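Local coordinates for probable sugar ABC transporter, sugar-binding protein (Streptococcus pneumoniae, PDB 2W7Y) that probably delivers carbohydrate to an ABC transporter as its extracellular solute-binding component, and holds the blood group A-trisaccharide in its pocket, at residues N92-G97 with Q117-D122; E133-L138 with P349-V354; Y140-K145 with S305-G310; K227-E232 with D390-D395. One frame throughout, in Å; residues are numbered along the deposited sequence.

Contact 1 of 4, residues N92-G97 with Q117-D122; sequences NKVASG and QKLVLD
Apolar packing joins two helix ends here, with no hydrogen bond between the segments: the C-terminal end of helix 86-94 and the turn behind it rest on the loop leaving helix 112-116. The contact is small: 173 Å² is buried in total, and the nearest CA atoms, of Gly97 and Leu119, are 7.2 Å apart. Leu119 does most of the touching through its two methyls. CD2 lies 3.8 Å from CG1 of Val94 and equally close to the Val94 CA, so this branch packs against the last turn of the helix. The other branch leads to the turn, with Leu119 CD1 3.8 Å from Gly97 O. With chi1 at 171°, CG1 of Val94 is anti to the backbone N and is the nearer of two methyls that both meet Leu119 CD2. Beyond the leucine, the extended side chain of Gln117 brings its amide nitrogen beside the glycine, NE2 lying 3.7 Å from Gly97 CA. Both helices end the same way. Gly97, with phi 68°, is the C-prime residue of a Schellman motif, its N bonding to Val94 O at 2.9 Å within a type II turn from Val94 to Gly97; Lys118 has the same place after helix 112-116. Ala113 and Ala114 of that helix also meet Val94, while backbone bonds from Leu119 to Ser315 and from Leu121 to Ile313 attach the loop to the neighbourhood of strand 311-313. Helix 86-94 connects parallel strands 76-81 and 102-104 across strand 39-44, so the contact seats the C-terminal end of a beta-alpha-beta crossover helix against the loop after helix 112-116.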
loop_
_atom_site.group_PDB
_atom_site.type_symbol
_atom_site.label_atom_id
_atom_site.label_comp_id
_atom_site.label_asym_id
_atom_site.label_seq_id
_atom_site.Cartn_x
_atom_site.Cartn_y
_atom_site.Cartn_z
ATOM N N ASN A 92 -11.137 0.260 -17.964
ATOM C CA ASN A 92 -12.172 0.005 -18.962
ATOM C C ASN A 92 -12.944 1.272 -19.325
ATOM O O ASN A 92 -13.395 1.423 -20.457
ATOM C CB ASN A 92 -13.129 -1.105 -18.511
ATOM C CG ASN A 92 -12.469 -2.481 -18.483
ATOM O OD1 ASN A 92 -11.460 -2.723 -19.154
ATOM N ND2 ASN A 92 -13.044 -3.392 -17.702
ATOM N N LYS A 93 -13.084 2.185 -18.366
ATOM C CA LYS A 93 -13.704 3.478 -18.646
ATOM C C LYS A 93 -12.748 4.463 -19.321
ATOM O O LYS A 93 -13.155 5.184 -20.230
ATOM C CB LYS A 93 -14.347 4.078 -17.389
ATOM C CG LYS A 93 -15.499 3.238 -16.851
ATOM C CD LYS A 93 -16.575 4.070 -16.180
ATOM C CE LYS A 93 -17.738 3.182 -15.746
ATOM N NZ LYS A 93 -18.945 3.955 -15.312
ATOM N N VAL A 94 -11.484 4.475 -18.892
ATOM C CA VAL A 94 -10.437 5.309 -19.513
ATOM C C VAL A 94 -10.311 5.033 -21.016
ATOM O O VAL A 94 -10.234 5.967 -21.819
ATOM C CB VAL A 94 -9.065 5.164 -18.789
ATOM C CG1 VAL A 94 -7.943 5.864 -19.559
ATOM C CG2 VAL A 94 -9.145 5.720 -17.377
ATOM N N ALA A 95 -10.292 3.751 -21.386
ATOM C CA ALA A 95 -10.484 3.343 -22.777
ATOM C C ALA A 95 -11.919 3.689 -23.157
ATOM O O ALA A 95 -12.854 3.292 -22.467
ATOM C CB ALA A 95 -10.226 1.853 -22.946
ATOM N N SER A 96 -12.081 4.431 -24.249
ATOM C CA SER A 96 -13.360 5.064 -24.644
ATOM C C SER A 96 -13.601 6.417 -23.945
ATOM O O SER A 96 -14.713 6.953 -23.968
ATOM C CB SER A 96 -14.573 4.113 -24.539
ATOM O OG SER A 96 -15.034 3.970 -23.210
ATOM N N GLY A 97 -12.542 6.951 -23.337
ATOM C CA GLY A 97 -12.486 8.345 -22.888
ATOM C C GLY A 97 -13.387 8.754 -21.740
ATOM O O GLY A 97 -13.845 9.897 -21.681
ATOM N N GLN A 117 -5.593 12.696 -20.576
ATOM C CA GLN A 117 -6.859 12.982 -21.242
ATOM C C GLN A 117 -7.765 13.836 -20.359
ATOM O O GLN A 117 -8.914 14.106 -20.723
ATOM C CB GLN A 117 -7.579 11.676 -21.589
ATOM C CG GLN A 117 -6.989 10.894 -22.749
ATOM C CD GLN A 117 -7.686 9.561 -22.963
ATOM O OE1 GLN A 117 -7.046 8.510 -22.965
ATOM N NE2 GLN A 117 -9.003 9.596 -23.138
ATOM N N LYS A 118 -7.214 14.271 -19.219
ATOM C CA LYS A 118 -7.941 14.915 -18.097
ATOM C C LYS A 118 -9.334 14.364 -17.797
ATOM O O LYS A 118 -10.314 15.111 -17.685
ATOM C CB LYS A 118 -7.942 16.455 -18.162
ATOM C CG LYS A 118 -7.889 17.070 -19.528
ATOM C CD LYS A 118 -6.495 17.574 -19.855
ATOM C CE LYS A 118 -6.313 19.025 -19.441
ATOM N NZ LYS A 118 -5.155 19.643 -20.147
ATOM N N LEU A 119 -9.388 13.047 -17.645
ATOM C CA LEU A 119 -10.595 12.333 -17.243
ATOM C C LEU A 119 -10.838 12.482 -15.739
ATOM O O LEU A 119 -11.901 12.115 -15.235
ATOM C CB LEU A 119 -10.448 10.850 -17.608
ATOM C CG LEU A 119 -10.791 10.301 -19.003
ATOM C CD1 LEU A 119 -10.753 11.335 -20.118
ATOM C CD2 LEU A 119 -9.901 9.105 -19.346
ATOM N N VAL A 120 -9.845 13.039 -15.043
ATOM C CA VAL A 120 -9.818 13.117 -13.579
ATOM C C VAL A 120 -9.811 14.574 -13.111
ATOM O O VAL A 120 -9.122 15.417 -13.696
ATOM C CB VAL A 120 -8.560 12.415 -13.003
ATOM C CG1 VAL A 120 -8.719 12.166 -11.523
ATOM C CG2 VAL A 120 -8.290 11.100 -13.715
ATOM N N LEU A 121 -10.570 14.857 -12.051
ATOM C CA LEU A 121 -10.655 16.204 -11.482
ATOM C C LEU A 121 -9.465 16.546 -10.580
ATOM O O LEU A 121 -9.007 15.714 -9.796
ATOM C CB LEU A 121 -11.972 16.378 -10.711
ATOM C CG LEU A 121 -12.254 17.708 -10.009
ATOM C CD1 LEU A 121 -12.442 18.851 -11.010
ATOM C CD2 LEU A 121 -13.472 17.579 -9.120
ATOM N N ASP A 122 -8.967 17.774 -10.714
ATOM C CA ASP A 122 -7.958 18.326 -9.810
ATOM C C ASP A 122 -8.635 18.685 -8.488
ATOM O O ASP A 122 -9.551 19.514 -8.445
ATOM C CB ASP A 122 -7.284 19.553 -10.444
ATOM C CG ASP A 122 -6.235 20.212 -9.533
ATOM O OD1 ASP A 122 -5.719 19.579 -8.588
ATOM O OD2 ASP A 122 -5.917 21.391 -9.782
#

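Contact 2 of 4, residues E133-L138 with P349-V354; sequences EKNVGL and PSNENV
Lys134 lays its side chain across that of Asn353 at about a right angle, CD passing 3.2 Å from Asn353 OD1. The bend at chi3 (139°) then brings NZ to the same oxygen, a 3.1 Å hydrogen bond whose donor sits above the carbonyl plane. The backbone of Lys134 supplies a nearly linear link: Glu352 N donates to Lys134 O at 3.0 Å with an N-H...O angle of 176°. The next carbonyl, Asn135 O, takes a hydrogen bond from Ser350 OG, also 3.0 Å and in the carbonyl plane. The loop thus supplies donors to successive carbonyls of the short helix 133-136. Asn135 and Asn351 lie side by side with amide planes 40° apart; their ND2 atoms are both donors and do not bond to each other, but go to Thr333 O and Asp335 OD1 respectively. At Gly137, where the helix ends with positive phi, the bare CA comes 3.3 Å from Ser350 O in a CA-H...O contact. A water accepts a weak bond from Leu138 N and donates to Glu352 OE2 at 2.9 Å, bridging the chain just after the helix to the Glu352 carboxylate. Asn351 OD1 in turn takes Asn353 N at 3.0 Å, and Val354 N returns to Asn351 O: an Asx turn superposed on a type I beta turn, leading toward helix 356-361.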
loop_
_atom_site.group_PDB
_atom_site.type_symbol
_atom_site.label_atom_id
_atom_site.label_comp_id
_atom_site.label_asym_id
_atom_site.label_seq_id
_atom_site.Cartn_x
_atom_site.Cartn_y
_atom_site.Cartn_z
ATOM N N GLU A 133 -5.991 20.950 4.195
ATOM C CA GLU A 133 -4.591 20.520 4.103
ATOM C C GLU A 133 -4.288 19.434 5.137
ATOM O O GLU A 133 -3.707 18.397 4.809
ATOM C CB GLU A 133 -3.636 21.703 4.308
ATOM C CG GLU A 133 -3.485 22.635 3.107
ATOM C CD GLU A 133 -4.533 23.750 3.040
ATOM O OE1 GLU A 133 -5.444 23.800 3.899
ATOM O OE2 GLU A 133 -4.436 24.592 2.117
ATOM N N LYS A 134 -4.690 19.694 6.381
ATOM C CA LYS A 134 -4.481 18.777 7.503
ATOM C C LYS A 134 -5.305 17.499 7.387
ATOM O O LYS A 134 -4.864 16.428 7.814
ATOM C CB LYS A 134 -4.817 19.468 8.827
ATOM C CG LYS A 134 -3.627 20.055 9.544
ATOM C CD LYS A 134 -3.919 20.147 11.031
ATOM C CE LYS A 134 -2.709 19.758 11.860
ATOM N NZ LYS A 134 -3.076 19.337 13.242
ATOM N N ASN A 135 -6.503 17.627 6.821
ATOM C CA ASN A 135 -7.426 16.508 6.666
ATOM C C ASN A 135 -6.949 15.459 5.664
ATOM O O ASN A 135 -7.193 14.267 5.849
ATOM C CB ASN A 135 -8.818 17.010 6.274
ATOM C CG ASN A 135 -9.452 17.881 7.339
ATOM O OD1 ASN A 135 -9.090 19.045 7.497
ATOM N ND2 ASN A 135 -10.414 17.323 8.071
ATOM N N VAL A 136 -6.277 15.907 4.604
ATOM C CA VAL A 136 -5.754 14.997 3.578
ATOM C C VAL A 136 -4.329 14.532 3.902
ATOM O O VAL A 136 -3.855 13.536 3.345
ATOM C CB VAL A 136 -5.829 15.605 2.147
ATOM C CG1 VAL A 136 -7.274 15.947 1.788
ATOM C CG2 VAL A 136 -4.923 16.833 2.008
ATOM N N GLY A 137 -3.666 15.269 4.796
ATOM C CA GLY A 137 -2.345 14.921 5.314
ATOM C C GLY A 137 -1.269 14.728 4.267
ATOM O O GLY A 137 -0.985 15.636 3.482
ATOM N N LEU A 138 -0.683 13.532 4.260
ATOM C CA LEU A 138 0.414 13.173 3.359
ATOM C C LEU A 138 0.044 13.248 1.869
ATOM O O LEU A 138 0.917 13.476 1.030
ATOM C CB LEU A 138 0.964 11.781 3.721
ATOM C CG LEU A 138 2.257 11.276 3.068
ATOM C CD1 LEU A 138 3.438 12.198 3.359
ATOM C CD2 LEU A 138 2.565 9.862 3.528
ATOM N N PRO A 349 -5.051 6.913 9.688
ATOM C CA PRO A 349 -5.850 7.991 9.110
ATOM C C PRO A 349 -4.993 9.028 8.382
ATOM O O PRO A 349 -3.856 9.288 8.786
ATOM C CB PRO A 349 -6.518 8.621 10.337
ATOM C CG PRO A 349 -5.604 8.318 11.463
ATOM C CD PRO A 349 -5.043 6.964 11.162
ATOM N N SER A 350 -5.537 9.602 7.312
ATOM C CA SER A 350 -4.857 10.671 6.581
ATOM C C SER A 350 -4.945 11.985 7.349
ATOM O O SER A 350 -4.075 12.850 7.224
ATOM C CB SER A 350 -5.443 10.836 5.174
ATOM O OG SER A 350 -6.772 11.329 5.210
ATOM N N ASN A 351 -6.003 12.120 8.146
ATOM C CA ASN A 351 -6.266 13.333 8.909
ATOM C C ASN A 351 -5.310 13.472 10.086
ATOM O O ASN A 351 -5.339 12.673 11.024
ATOM C CB ASN A 351 -7.718 13.351 9.385
ATOM C CG ASN A 351 -8.157 14.705 9.908
ATOM O OD1 ASN A 351 -7.338 15.581 10.185
ATOM N ND2 ASN A 351 -9.464 14.880 10.047
ATOM N N GLU A 352 -4.474 14.505 10.024
ATOM C CA GLU A 352 -3.430 14.736 11.021
ATOM C C GLU A 352 -3.963 15.326 12.326
ATOM O O GLU A 352 -3.209 15.488 13.291
ATOM C CB GLU A 352 -2.318 15.605 10.430
ATOM C CG GLU A 352 -1.534 14.886 9.333
ATOM C CD GLU A 352 -0.535 15.774 8.615
ATOM O OE1 GLU A 352 -0.548 17.006 8.824
ATOM O OE2 GLU A 352 0.268 15.227 7.833
ATOM N N ASN A 353 -5.261 15.639 12.348
ATOM C CA ASN A 353 -5.948 16.085 13.560
ATOM C C ASN A 353 -6.290 14.924 14.491
ATOM O O ASN A 353 -6.586 15.134 15.663
ATOM C CB ASN A 353 -7.230 16.851 13.212
ATOM C CG ASN A 353 -6.959 18.213 12.596
ATOM O OD1 ASN A 353 -6.127 18.977 13.086
ATOM N ND2 ASN A 353 -7.683 18.531 11.528
ATOM N N VAL A 354 -6.264 13.705 13.957
ATOM C CA VAL A 354 -6.521 12.503 14.748
ATOM C C VAL A 354 -5.246 12.097 15.478
ATOM O O VAL A 354 -4.234 11.777 14.852
ATOM C CB VAL A 354 -7.037 11.332 13.875
ATOM C CG1 VAL A 354 -7.269 10.090 14.726
ATOM C CG2 VAL A 354 -8.314 11.723 13.164
HETATM O O HOH W 1 -0.508 12.541 6.988
#

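Contact 3 of 4, residues Y140-K145 with S305-G310; sequences YKQNQK and SSSGGG
With chi1 at -85° and chi2 at -16°, Asn143 turns its amide toward Gly308, while chi1 of -52° at Ser307 sets OG beside its own backbone N, facing Gln142. The Asn143 bond is nearly linear: ND2 donates to Gly308 O over 3.1 Å, and the acceptor lies in the plane of the amide. ND2 also reaches Thr151 O weakly, so this buried amide has a partner on the neighbouring loop as well. Its flank rests on the serine, with Asn143 ND2 3.7 Å from Ser307 CB. Gln142 runs extended beyond CG and brings its terminal amide alongside the backbone of Ser305-Ser307; the CD of Gln142 lies 3.7 Å from Ser306 CA, and its CB is 3.6 Å from Ser307 OG. The glycine-rich chain is gripped from other directions too: Gly308 N bonds to Asp390 OD1, and Ser307 O to His153 ND1. Segment 305-310 carries the chain from strand 302-306 of the mixed five-stranded sheet to strand 311-313 of the four-stranded one, and Gly308 lies about 7 Å from the nearest atoms of the bound galactose and of the N-acetylgalactosamine. Such a passage between two sheets, close to the bound sugar, is consistent with a hinge segment joining the two lobes of a solute-binding protein.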
loop_
_atom_site.group_PDB
_atom_site.type_symbol
_atom_site.label_atom_id
_atom_site.label_comp_id
_atom_site.label_asym_id
_atom_site.label_seq_id
_atom_site.Cartn_x
_atom_site.Cartn_y
_atom_site.Cartn_z
ATOM N N TYR A 140 -1.449 15.609 0.403
ATOM C CA TYR A 140 -1.300 16.990 -0.048
ATOM C C TYR A 140 0.011 17.251 -0.784
ATOM O O TYR A 140 0.005 17.841 -1.862
ATOM C CB TYR A 140 -1.468 17.972 1.121
ATOM C CG TYR A 140 -1.662 19.407 0.676
ATOM C CD1 TYR A 140 -2.914 19.865 0.259
ATOM C CD2 TYR A 140 -0.594 20.301 0.650
ATOM C CE1 TYR A 140 -3.100 21.175 -0.162
ATOM C CE2 TYR A 140 -0.771 21.619 0.233
ATOM C CZ TYR A 140 -2.026 22.045 -0.170
ATOM O OH TYR A 140 -2.208 23.344 -0.583
ATOM N N LYS A 141 1.124 16.814 -0.204
ATOM C CA LYS A 141 2.438 16.998 -0.819
ATOM C C LYS A 141 2.778 15.878 -1.803
ATOM O O LYS A 141 3.285 16.137 -2.898
ATOM C CB LYS A 141 3.515 17.108 0.251
ATOM N N GLN A 142 2.481 14.641 -1.410
ATOM C CA GLN A 142 2.928 13.457 -2.144
ATOM C C GLN A 142 2.087 13.103 -3.379
ATOM O O GLN A 142 2.622 12.604 -4.370
ATOM C CB GLN A 142 3.010 12.262 -1.204
ATOM C CG GLN A 142 4.205 11.381 -1.461
ATOM C CD GLN A 142 4.005 9.982 -0.941
ATOM O OE1 GLN A 142 4.823 9.467 -0.169
ATOM N NE2 GLN A 142 2.909 9.351 -1.358
ATOM N N ASN A 143 0.778 13.343 -3.310
ATOM C CA ASN A 143 -0.098 13.138 -4.465
ATOM C C ASN A 143 -0.204 14.366 -5.372
ATOM O O ASN A 143 -1.065 14.430 -6.247
ATOM C CB ASN A 143 -1.488 12.651 -4.026
ATOM C CG ASN A 143 -1.548 11.144 -3.844
ATOM O OD1 ASN A 143 -0.672 10.409 -4.310
ATOM N ND2 ASN A 143 -2.591 10.675 -3.172
ATOM N N GLN A 144 0.684 15.332 -5.152
ATOM C CA GLN A 144 0.781 16.518 -5.991
ATOM C C GLN A 144 1.633 16.270 -7.229
ATOM O O GLN A 144 2.838 16.022 -7.135
ATOM C CB GLN A 144 1.347 17.693 -5.202
ATOM C CG GLN A 144 0.336 18.786 -4.903
ATOM C CD GLN A 144 0.992 20.042 -4.379
ATOM O OE1 GLN A 144 2.299 20.010 -4.106
ATOM N NE2 GLN A 144 0.086 21.139 -4.243
ATOM N N LYS A 145 0.983 16.340 -8.386
ATOM C CA LYS A 145 1.641 16.221 -9.680
ATOM C C LYS A 145 1.543 17.543 -10.426
ATOM O O LYS A 145 0.492 17.876 -10.981
ATOM C CB LYS A 145 1.014 15.081 -10.495
ATOM C CG LYS A 145 1.922 13.866 -10.704
ATOM C CD LYS A 145 2.454 13.268 -9.407
ATOM C CE LYS A 145 1.494 12.259 -8.815
ATOM N NZ LYS A 145 2.185 11.381 -7.828
ATOM N N SER A 305 6.433 4.815 3.487
ATOM C CA SER A 305 5.456 5.828 3.871
ATOM C C SER A 305 5.018 6.628 2.661
ATOM O O SER A 305 5.698 7.566 2.229
ATOM C CB SER A 305 5.999 6.764 4.950
ATOM O OG SER A 305 4.951 7.553 5.491
ATOM N N SER A 306 3.884 6.227 2.105
ATOM C CA SER A 306 3.280 6.953 1.008
ATOM C C SER A 306 1.787 7.112 1.239
ATOM O O SER A 306 1.256 6.674 2.267
ATOM C CB SER A 306 3.578 6.279 -0.330
ATOM O OG SER A 306 3.041 4.975 -0.353
ATOM N N SER A 307 1.127 7.777 0.298
ATOM C CA SER A 307 -0.300 8.029 0.376
ATOM C C SER A 307 -1.067 6.868 -0.230
ATOM O O SER A 307 -1.967 6.311 0.404
ATOM C CB SER A 307 -0.644 9.320 -0.366
ATOM O OG SER A 307 0.169 10.390 0.081
ATOM N N GLY A 308 -0.679 6.498 -1.451
ATOM C CA GLY A 308 -1.459 5.600 -2.294
ATOM C C GLY A 308 -2.515 6.385 -3.057
ATOM O O GLY A 308 -2.747 7.562 -2.778
ATOM N N GLY A 309 -3.142 5.741 -4.036
ATOM C CA GLY A 309 -4.328 6.297 -4.676
ATOM C C GLY A 309 -5.530 6.038 -3.787
ATOM O O GLY A 309 -5.562 5.057 -3.034
ATOM N N GLY A 310 -6.518 6.918 -3.860
ATOM C CA GLY A 310 -7.716 6.764 -3.057
ATOM C C GLY A 310 -8.937 7.262 -3.786
ATOM O O GLY A 310 -9.233 6.813 -4.892
#

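Contact 4 of 4, residues K227-E232 with D390-D395; sequences KPLTKE and DVWGGD
Leu229 sits over one face of the Trp392 indole. Its CB is 3.8 Å from the centroid of the five-membered ring and only 10° off the ring normal, a CH-pi contact, and the two methyls spread from there over the six-membered ring: Leu229 CD1 is 3.9 Å from Trp392 CZ2, CD2 4.0 Å from CE3. The isobutyl group reaches along the ring because Leu229 CG stands anti to the backbone N (chi1 -170°). At the edge of the indole, in its plane, lies Lys227 O. Trp392 NE1 is 2.9 Å from it, but the N-H...O angle of 122° makes this a weak bond, and the stronger partner of NE1 is Leu224 O, at the end of helix 219-224. Val391 CG2 touches the same Lys227 oxygen at 3.3 Å. On the Leu229 side of the indole plane, a water accepts from Leu229 N at 2.7 Å and donates to Trp392 O at 3.2 Å, linking the two backbones where no direct bond does. Trp392 lies where helix 388-392 gives way to helix 394-406, with Gly393, at positive phi, in the N-cap position of the second. Residues 227-229 belong to the loop between helices 219-224 and 237-252, so the indole pins that loop to the helix-to-helix junction. Farther out, Phe211 and Leu215 of helix 207-215 pack on Trp392, and Leu225 touches both Val391 and the indole. On the loop side, Ile234 meets Leu229, and Thr230 OG1 accepts from Gly233 N just ahead of helix 237-252.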
loop_
_atom_site.group_PDB
_atom_site.type_symbol
_atom_site.label_atom_id
_atom_site.label_comp_id
_atom_site.label_asym_id
_atom_site.label_seq_id
_atom_site.Cartn_x
_atom_site.Cartn_y
_atom_site.Cartn_z
ATOM N N LYS A 227 11.411 10.925 -8.273
ATOM C CA LYS A 227 10.960 11.332 -9.599
ATOM C C LYS A 227 10.363 10.132 -10.344
ATOM O O LYS A 227 10.531 8.992 -9.902
ATOM C CB LYS A 227 12.140 11.910 -10.394
ATOM C CG LYS A 227 12.878 13.074 -9.729
ATOM C CD LYS A 227 12.060 14.367 -9.741
ATOM C CE LYS A 227 12.888 15.556 -9.266
ATOM N NZ LYS A 227 13.228 15.474 -7.815
ATOM N N PRO A 228 9.640 10.384 -11.460
ATOM C CA PRO A 228 9.304 9.304 -12.389
ATOM C C PRO A 228 10.550 8.549 -12.865
ATOM O O PRO A 228 11.645 9.116 -12.906
ATOM C CB PRO A 228 8.658 10.043 -13.564
ATOM C CG PRO A 228 8.095 11.273 -12.968
ATOM C CD PRO A 228 9.059 11.672 -11.891
ATOM N N LEU A 229 10.372 7.279 -13.217
ATOM C CA LEU A 229 11.481 6.415 -13.616
ATOM C C LEU A 229 12.021 6.768 -15.006
ATOM O O LEU A 229 11.255 7.010 -15.944
ATOM C CB LEU A 229 11.044 4.943 -13.556
ATOM C CG LEU A 229 12.076 3.817 -13.709
ATOM C CD1 LEU A 229 13.192 3.895 -12.661
ATOM C CD2 LEU A 229 11.385 2.461 -13.655
ATOM N N THR A 230 13.347 6.802 -15.118
ATOM C CA THR A 230 14.028 7.075 -16.383
ATOM C C THR A 230 14.916 5.889 -16.781
ATOM O O THR A 230 15.229 5.039 -15.947
ATOM C CB THR A 230 14.887 8.364 -16.310
ATOM O OG1 THR A 230 15.972 8.174 -15.391
ATOM C CG2 THR A 230 14.044 9.571 -15.876
ATOM N N LYS A 231 15.314 5.846 -18.053
ATOM C CA LYS A 231 16.165 4.771 -18.585
ATOM C C LYS A 231 17.500 4.670 -17.848
ATOM O O LYS A 231 17.949 3.574 -17.511
ATOM C CB LYS A 231 16.405 4.956 -20.087
ATOM C CG LYS A 231 15.196 4.640 -20.957
ATOM C CD LYS A 231 15.305 5.292 -22.329
ATOM C CE LYS A 231 15.988 4.389 -23.335
ATOM N NZ LYS A 231 15.069 3.337 -23.850
ATOM N N GLU A 232 18.121 5.821 -17.602
ATOM C CA GLU A 232 19.360 5.901 -16.831
ATOM C C GLU A 232 19.153 5.493 -15.370
ATOM O O GLU A 232 20.055 4.935 -14.747
ATOM C CB GLU A 232 19.993 7.299 -16.930
ATOM C CG GLU A 232 19.005 8.472 -17.012
ATOM C CD GLU A 232 18.535 8.771 -18.436
ATOM O OE1 GLU A 232 19.382 8.823 -19.356
ATOM O OE2 GLU A 232 17.315 8.969 -18.629
ATOM N N ASP A 390 3.206 4.712 -6.514
ATOM C CA ASP A 390 2.876 6.135 -6.392
ATOM C C ASP A 390 3.748 7.012 -7.278
ATOM O O ASP A 390 3.257 7.916 -7.961
ATOM C CB ASP A 390 3.001 6.596 -4.934
ATOM C CG ASP A 390 1.751 6.310 -4.113
ATOM O OD1 ASP A 390 1.735 6.684 -2.921
ATOM O OD2 ASP A 390 0.785 5.725 -4.649
ATOM N N VAL A 391 5.042 6.725 -7.267
ATOM C CA VAL A 391 6.032 7.583 -7.897
ATOM C C VAL A 391 6.326 7.180 -9.356
ATOM O O VAL A 391 6.580 8.042 -10.200
ATOM C CB VAL A 391 7.321 7.691 -7.008
ATOM C CG1 VAL A 391 8.033 6.336 -6.870
ATOM C CG2 VAL A 391 8.265 8.769 -7.521
ATOM N N TRP A 392 6.263 5.881 -9.653
ATOM C CA TRP A 392 6.570 5.396 -11.004
ATOM C C TRP A 392 5.350 4.889 -11.784
ATOM O O TRP A 392 5.447 4.612 -12.983
ATOM C CB TRP A 392 7.680 4.333 -10.979
ATOM C CG TRP A 392 8.992 4.782 -10.359
ATOM C CD1 TRP A 392 9.414 6.068 -10.150
ATOM C CD2 TRP A 392 10.054 3.934 -9.900
ATOM N NE1 TRP A 392 10.662 6.072 -9.571
ATOM C CE2 TRP A 392 11.079 4.776 -9.411
ATOM C CE3 TRP A 392 10.237 2.545 -9.848
ATOM C CZ2 TRP A 392 12.271 4.270 -8.876
ATOM C CZ3 TRP A 392 11.423 2.045 -9.316
ATOM C CH2 TRP A 392 12.421 2.910 -8.836
ATOM N N GLY A 393 4.210 4.774 -11.108
ATOM C CA GLY A 393 2.963 4.389 -11.764
ATOM C C GLY A 393 2.637 2.915 -11.653
ATOM O O GLY A 393 3.503 2.106 -11.317
ATOM N N GLY A 394 1.387 2.574 -11.961
ATOM C CA GLY A 394 0.875 1.208 -11.831
ATOM C C GLY A 394 1.480 0.174 -12.768
ATOM O O GLY A 394 1.593 -1.000 -12.405
ATOM N N ASP A 395 1.864 0.607 -13.968
ATOM C CA ASP A 395 2.464 -0.279 -14.969
ATOM C C ASP A 395 3.854 -0.766 -14.569
ATOM O O ASP A 395 4.189 -1.933 -14.783
ATOM C CB ASP A 395 2.525 0.403 -16.341
ATOM C CG ASP A 395 1.165 0.502 -17.012
ATOM O OD1 ASP A 395 0.229 -0.219 -16.606
ATOM O OD2 ASP A 395 1.033 1.303 -17.958
HETATM O O HOH W 2 7.953 6.268 -14.010
#

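In the fold
From the N terminus, contact 1 closes first, a loop of 19 residues around strand 102-104, before any other opens. Contact 2 opens next at 133-138 and closes 210 residues later; contact 3, starting after one intervening residue at 140-145 and ending at 305-310, is nested inside it. Contact 4 opens at 227-232 within both loops and closes at 390-395 beyond them, so it crosses contacts 2 and 3. Contact 2 ties helix 133-136 to the loop ahead of helix 356-361 and touches contact 3 through Leu138; contact 3 ties the chain between the two sheets to helix 139-142, and Asp390 joins it to helix 388-392. Contact 1 stays apart, its centre about 19 Å from that of contact 3.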